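Local coordinates for C protein alpha-antigen (Streptococcus agalactiae, PDB 1YWM) that may play a role in virulence and immunity as a cell-wall-anchored surface protein, of which this chain is the N-terminal domain, at residues I43-L56 with V81-Y94. Numbering follows the deposited sequence.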
loop_
_atom_site.group_PDB
_atom_site.type_symbol
_atom_site.label_atom_id
_atom_site.label_comp_id
_atom_site.label_asym_id
_atom_site.label_seq_id
_atom_site.Cartn_x
_atom_site.Cartn_y
_atom_site.Cartn_z
ATOM N N ILE A 43 -2.404 4.242 -1.076
ATOM C CA ILE A 43 -0.984 4.605 -1.131
ATOM C C ILE A 43 -0.344 4.167 0.183
ATOM O O ILE A 43 -0.868 4.453 1.265
ATOM C CB ILE A 43 -0.830 6.139 -1.329
ATOM C CG1 ILE A 43 -1.248 6.520 -2.769
ATOM C CG2 ILE A 43 0.602 6.593 -1.028
ATOM C CD1 ILE A 43 -1.229 8.090 -3.043
ATOM N N ASP A 44 0.769 3.456 0.063
ATOM C CA ASP A 44 1.519 2.954 1.216
ATOM C C ASP A 44 2.698 3.895 1.397
ATOM O O ASP A 44 3.510 4.046 0.470
ATOM C CB ASP A 44 2.005 1.535 0.880
ATOM C CG ASP A 44 2.691 0.852 2.042
ATOM O OD1 ASP A 44 2.970 1.485 3.102
ATOM O OD2 ASP A 44 2.965 -0.346 1.947
ATOM N N LEU A 45 2.777 4.554 2.549
ATOM C CA LEU A 45 3.864 5.513 2.789
ATOM C C LEU A 45 5.239 4.847 2.728
ATOM O O LEU A 45 6.237 5.510 2.442
ATOM C CB LEU A 45 3.682 6.220 4.120
ATOM C CG LEU A 45 2.376 7.033 4.259
ATOM C CD1 LEU A 45 2.329 7.737 5.586
ATOM C CD2 LEU A 45 2.332 8.082 3.152
ATOM N N TYR A 46 5.285 3.531 2.961
ATOM C CA TYR A 46 6.546 2.795 2.758
ATOM C C TYR A 46 7.057 3.009 1.330
ATOM O O TYR A 46 8.260 3.301 1.110
ATOM C CB TYR A 46 6.337 1.299 3.058
ATOM C CG TYR A 46 7.541 0.439 2.721
ATOM C CD1 TYR A 46 7.592 -0.262 1.536
ATOM C CD2 TYR A 46 8.636 0.346 3.607
ATOM C CE1 TYR A 46 8.698 -1.050 1.213
ATOM C CE2 TYR A 46 9.754 -0.468 3.297
ATOM C CZ TYR A 46 9.761 -1.151 2.099
ATOM O OH TYR A 46 10.824 -1.952 1.751
ATOM N N ASP A 47 6.136 2.867 0.375
ATOM C CA ASP A 47 6.415 3.033 -1.053
ATOM C C ASP A 47 6.748 4.477 -1.367
ATOM O O ASP A 47 7.658 4.746 -2.157
ATOM C CB ASP A 47 5.224 2.607 -1.914
ATOM C CG ASP A 47 4.922 1.127 -1.840
ATOM O OD1 ASP A 47 3.844 0.730 -2.364
ATOM O OD2 ASP A 47 5.687 0.289 -1.312
ATOM N N VAL A 48 6.015 5.402 -0.743
ATOM C CA VAL A 48 6.307 6.834 -0.915
ATOM C C VAL A 48 7.711 7.216 -0.492
ATOM O O VAL A 48 8.418 7.913 -1.210
ATOM C CB VAL A 48 5.312 7.708 -0.160
ATOM C CG1 VAL A 48 5.647 9.186 -0.343
ATOM C CG2 VAL A 48 3.913 7.430 -0.690
ATOM N N LYS A 49 8.129 6.748 0.670
ATOM C CA LYS A 49 9.455 7.079 1.156
ATOM C C LYS A 49 10.560 6.515 0.267
ATOM O O LYS A 49 11.639 7.076 0.238
ATOM C CB LYS A 49 9.595 6.680 2.623
ATOM C CG LYS A 49 8.741 7.580 3.518
ATOM C CD LYS A 49 9.212 7.612 4.960
ATOM C CE LYS A 49 8.589 8.802 5.706
ATOM N NZ LYS A 49 7.075 8.708 5.768
ATOM N N LEU A 50 10.277 5.441 -0.476
ATOM C CA LEU A 50 11.201 4.911 -1.478
ATOM C C LEU A 50 11.084 5.611 -2.844
ATOM O O LEU A 50 11.714 5.178 -3.819
ATOM C CB LEU A 50 10.981 3.400 -1.683
ATOM C CG LEU A 50 11.204 2.519 -0.443
ATOM C CD1 LEU A 50 10.891 1.058 -0.748
ATOM C CD2 LEU A 50 12.613 2.685 0.093
ATOM N N GLY A 51 10.255 6.652 -2.913
ATOM C CA GLY A 51 9.963 7.331 -4.163
ATOM C C GLY A 51 9.333 6.485 -5.252
ATOM O O GLY A 51 9.483 6.782 -6.440
ATOM N N LYS A 52 8.600 5.444 -4.867
ATOM C CA LYS A 52 7.956 4.537 -5.825
ATOM C C LYS A 52 6.578 4.951 -6.347
ATOM O O LYS A 52 6.042 4.309 -7.266
ATOM C CB LYS A 52 7.763 3.167 -5.185
ATOM C CG LYS A 52 9.023 2.321 -5.023
ATOM C CD LYS A 52 8.737 1.020 -4.211
ATOM C CE LYS A 52 7.368 0.381 -4.535
ATOM N NZ LYS A 52 7.259 -0.246 -5.893
ATOM N N ILE A 53 5.992 5.995 -5.765
ATOM C CA ILE A 53 4.607 6.355 -6.116
ATOM C C ILE A 53 4.586 7.698 -6.844
ATOM O O ILE A 53 4.976 8.717 -6.275
ATOM C CB ILE A 53 3.724 6.436 -4.846
ATOM C CG1 ILE A 53 3.735 5.101 -4.079
ATOM C CG2 ILE A 53 2.280 6.879 -5.198
ATOM C CD1 ILE A 53 3.302 3.846 -4.953
ATOM N N ASP A 54 4.121 7.650 -8.088
ATOM C CA ASP A 54 3.842 8.824 -8.879
ATOM C C ASP A 54 2.351 8.828 -9.181
ATOM O O ASP A 54 1.890 8.050 -10.021
ATOM C CB ASP A 54 4.621 8.758 -10.192
ATOM C CG ASP A 54 4.281 9.915 -11.117
ATOM O OD1 ASP A 54 4.855 9.964 -12.219
ATOM O OD2 ASP A 54 3.431 10.791 -10.825
ATOM N N PRO A 55 1.581 9.672 -8.475
ATOM C CA PRO A 55 0.118 9.681 -8.641
ATOM C C PRO A 55 -0.324 9.916 -10.082
ATOM O O PRO A 55 -1.396 9.424 -10.475
ATOM C CB PRO A 55 -0.349 10.828 -7.736
ATOM C CG PRO A 55 0.740 10.915 -6.670
ATOM C CD PRO A 55 2.039 10.658 -7.474
ATOM N N LEU A 56 0.491 10.621 -10.867
ATOM C CA LEU A 56 0.137 10.842 -12.286
ATOM C C LEU A 56 0.090 9.569 -13.091
ATOM O O LEU A 56 -0.579 9.495 -14.130
ATOM C CB LEU A 56 1.049 11.877 -12.948
ATOM C CG LEU A 56 0.920 13.326 -12.448
ATOM C CD1 LEU A 56 1.843 14.275 -13.240
ATOM C CD2 LEU A 56 -0.533 13.817 -12.477
ATOM N N VAL A 81 3.234 14.085 -3.332
ATOM C CA VAL A 81 2.986 12.842 -2.593
ATOM C C VAL A 81 3.984 12.644 -1.424
ATOM O O VAL A 81 3.630 12.087 -0.381
ATOM C CB VAL A 81 2.950 11.620 -3.529
ATOM C CG1 VAL A 81 4.371 11.336 -4.176
ATOM C CG2 VAL A 81 2.343 10.378 -2.784
ATOM N N SER A 82 5.220 13.117 -1.598
ATOM C CA SER A 82 6.253 13.014 -0.545
ATOM C C SER A 82 5.897 13.756 0.758
ATOM O O SER A 82 6.490 13.489 1.812
ATOM C CB SER A 82 7.612 13.468 -1.099
ATOM O OG SER A 82 7.708 14.888 -1.093
ATOM N N GLN A 83 4.909 14.661 0.703
ATOM C CA GLN A 83 4.431 15.349 1.906
ATOM C C GLN A 83 3.448 14.554 2.773
ATOM O O GLN A 83 3.153 14.973 3.911
ATOM C CB GLN A 83 3.763 16.690 1.559
ATOM C CG GLN A 83 4.624 17.642 0.728
ATOM C CD GLN A 83 3.783 18.865 0.390
ATOM O OE1 GLN A 83 2.969 18.816 -0.524
ATOM N NE2 GLN A 83 3.921 19.929 1.178
ATOM N N LEU A 84 2.899 13.459 2.237
ATOM C CA LEU A 84 1.991 12.623 3.016
ATOM C C LEU A 84 2.784 11.971 4.153
ATOM O O LEU A 84 3.794 11.335 3.915
ATOM C CB LEU A 84 1.341 11.532 2.163
ATOM C CG LEU A 84 0.444 12.048 1.025
ATOM C CD1 LEU A 84 -0.175 10.901 0.315
ATOM C CD2 LEU A 84 -0.639 13.013 1.574
ATOM N N GLN A 85 2.315 12.138 5.372
ATOM C CA GLN A 85 3.077 11.640 6.534
ATOM C C GLN A 85 2.194 10.942 7.555
ATOM O O GLN A 85 2.682 10.347 8.517
ATOM C CB GLN A 85 3.831 12.782 7.216
ATOM C CG GLN A 85 4.882 13.488 6.343
ATOM C CD GLN A 85 6.139 12.658 6.114
ATOM O OE1 GLN A 85 6.661 12.041 7.045
ATOM N NE2 GLN A 85 6.630 12.646 4.871
ATOM N N SER A 86 0.898 11.013 7.349
ATOM C CA SER A 86 -0.053 10.428 8.294
ATOM C C SER A 86 -0.957 9.465 7.554
ATOM O O SER A 86 -1.327 9.722 6.409
ATOM C CB SER A 86 -0.911 11.534 8.921
ATOM O OG SER A 86 -0.111 12.372 9.738
ATOM N N THR A 87 -1.336 8.371 8.209
ATOM C CA THR A 87 -2.264 7.409 7.620
ATOM C C THR A 87 -3.718 7.756 7.914
ATOM O O THR A 87 -4.013 8.551 8.795
ATOM C CB THR A 87 -1.983 5.986 8.133
ATOM O OG1 THR A 87 -2.109 5.987 9.559
ATOM C CG2 THR A 87 -0.533 5.589 7.863
ATOM N N GLY A 88 -4.629 7.136 7.180
ATOM C CA GLY A 88 -6.030 7.430 7.346
ATOM C C GLY A 88 -6.666 7.748 6.004
ATOM O O GLY A 88 -6.051 7.549 4.932
ATOM N N ARG A 89 -7.904 8.224 6.081
ATOM C CA ARG A 89 -8.698 8.561 4.911
ATOM C C ARG A 89 -8.349 9.980 4.431
ATOM O O ARG A 89 -8.045 10.872 5.226
ATOM C CB ARG A 89 -10.193 8.477 5.249
ATOM C CG ARG A 89 -11.089 8.580 4.027
ATOM C CD ARG A 89 -12.568 8.761 4.347
ATOM N NE ARG A 89 -13.431 7.828 3.621
ATOM C CZ ARG A 89 -13.512 6.523 3.876
ATOM N NH1 ARG A 89 -12.773 5.980 4.836
ATOM N NH2 ARG A 89 -14.331 5.755 3.169
ATOM N N ALA A 90 -8.386 10.161 3.121
ATOM C CA ALA A 90 -8.011 11.439 2.518
ATOM C C ALA A 90 -8.691 11.450 1.156
ATOM O O ALA A 90 -9.509 10.573 0.854
ATOM C CB ALA A 90 -6.486 11.530 2.402
ATOM N N SER A 91 -8.357 12.435 0.329
ATOM C CA SER A 91 -8.825 12.411 -1.040
ATOM C C SER A 91 -7.668 12.735 -1.967
ATOM O O SER A 91 -6.629 13.326 -1.548
ATOM C CB SER A 91 -9.991 13.400 -1.250
ATOM O OG SER A 91 -9.489 14.738 -1.273
ATOM N N LEU A 92 -7.842 12.276 -3.201
ATOM C CA LEU A 92 -6.898 12.459 -4.284
ATOM C C LEU A 92 -7.731 13.033 -5.438
ATOM O O LEU A 92 -8.784 12.479 -5.795
ATOM C CB LEU A 92 -6.237 11.115 -4.667
ATOM C CG LEU A 92 -5.457 11.016 -6.006
ATOM C CD1 LEU A 92 -4.336 12.081 -6.196
ATOM C CD2 LEU A 92 -4.876 9.621 -6.211
ATOM N N THR A 93 -7.294 14.178 -5.970
ATOM C CA THR A 93 -8.020 14.812 -7.070
ATOM C C THR A 93 -7.037 15.118 -8.180
ATOM O O THR A 93 -5.950 15.550 -7.893
ATOM C CB THR A 93 -8.637 16.133 -6.607
ATOM O OG1 THR A 93 -9.568 15.878 -5.547
ATOM C CG2 THR A 93 -9.494 16.753 -7.751
ATOM N N TYR A 94 -7.451 14.902 -9.429
ATOM C CA TYR A 94 -6.653 15.287 -10.564
ATOM C C TYR A 94 -7.390 16.479 -11.185
ATOM O O TYR A 94 -8.542 16.362 -11.594
ATOM C CB TYR A 94 -6.568 14.136 -11.546
ATOM C CG TYR A 94 -5.800 12.966 -10.973
ATOM C CD1 TYR A 94 -4.406 12.910 -11.078
ATOM C CD2 TYR A 94 -6.466 11.969 -10.257
ATOM C CE1 TYR A 94 -3.671 11.815 -10.532
ATOM C CE2 TYR A 94 -5.750 10.878 -9.696
ATOM C CZ TYR A 94 -4.363 10.815 -9.850
ATOM O OH TYR A 94 -3.674 9.729 -9.332
HETATM O O HOH W 1 5.917 9.598 3.428
#
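Val81 is the bump of this contact, pressed into a hollow walled by Val48, Ile53 and Pro55. Its CG1 projects between the backbone N and the carbonyl carbon (chi1 67°) and meets Ile53 O. Its CG2 turns to Val48 CG2, 3.9 Å away, and is also approached by Ile43 CD1. The Pro55 ring forms one wall, CG lying 3.9 Å from Val81 CB. In return Val48 CG1 rests on the 3-10 turn 81-83, 3.5 Å from Val81 O. One helical turn earlier, Leu45 forks over the following loop: CD2 sits 3.7 Å from Leu84 CB and CD1 lies against the Gln85 backbone. Beyond this apolar patch, a water accepts from Lys49 NZ and donates to Leu84 O. At the far end Tyr94 OH donates to Pro55 O at 2.6 Å, 41° above the carbonyl plane, and Leu56 CD2 approaches the ring edge. Helix 45-49, capped by Asp44 and ended by a Schellman motif at Gly51, thus packs on the connection 81-87, while Pro55 and Leu56 reach strand 88-97 of the fibronectin-like beta sandwich. Ile120 of strand 113-121 backs Leu45 and Leu84, Phe71 and Tyr69 of strand 66-73 touch Ile43 and Pro55, and Tyr46 reaches helix 124-137.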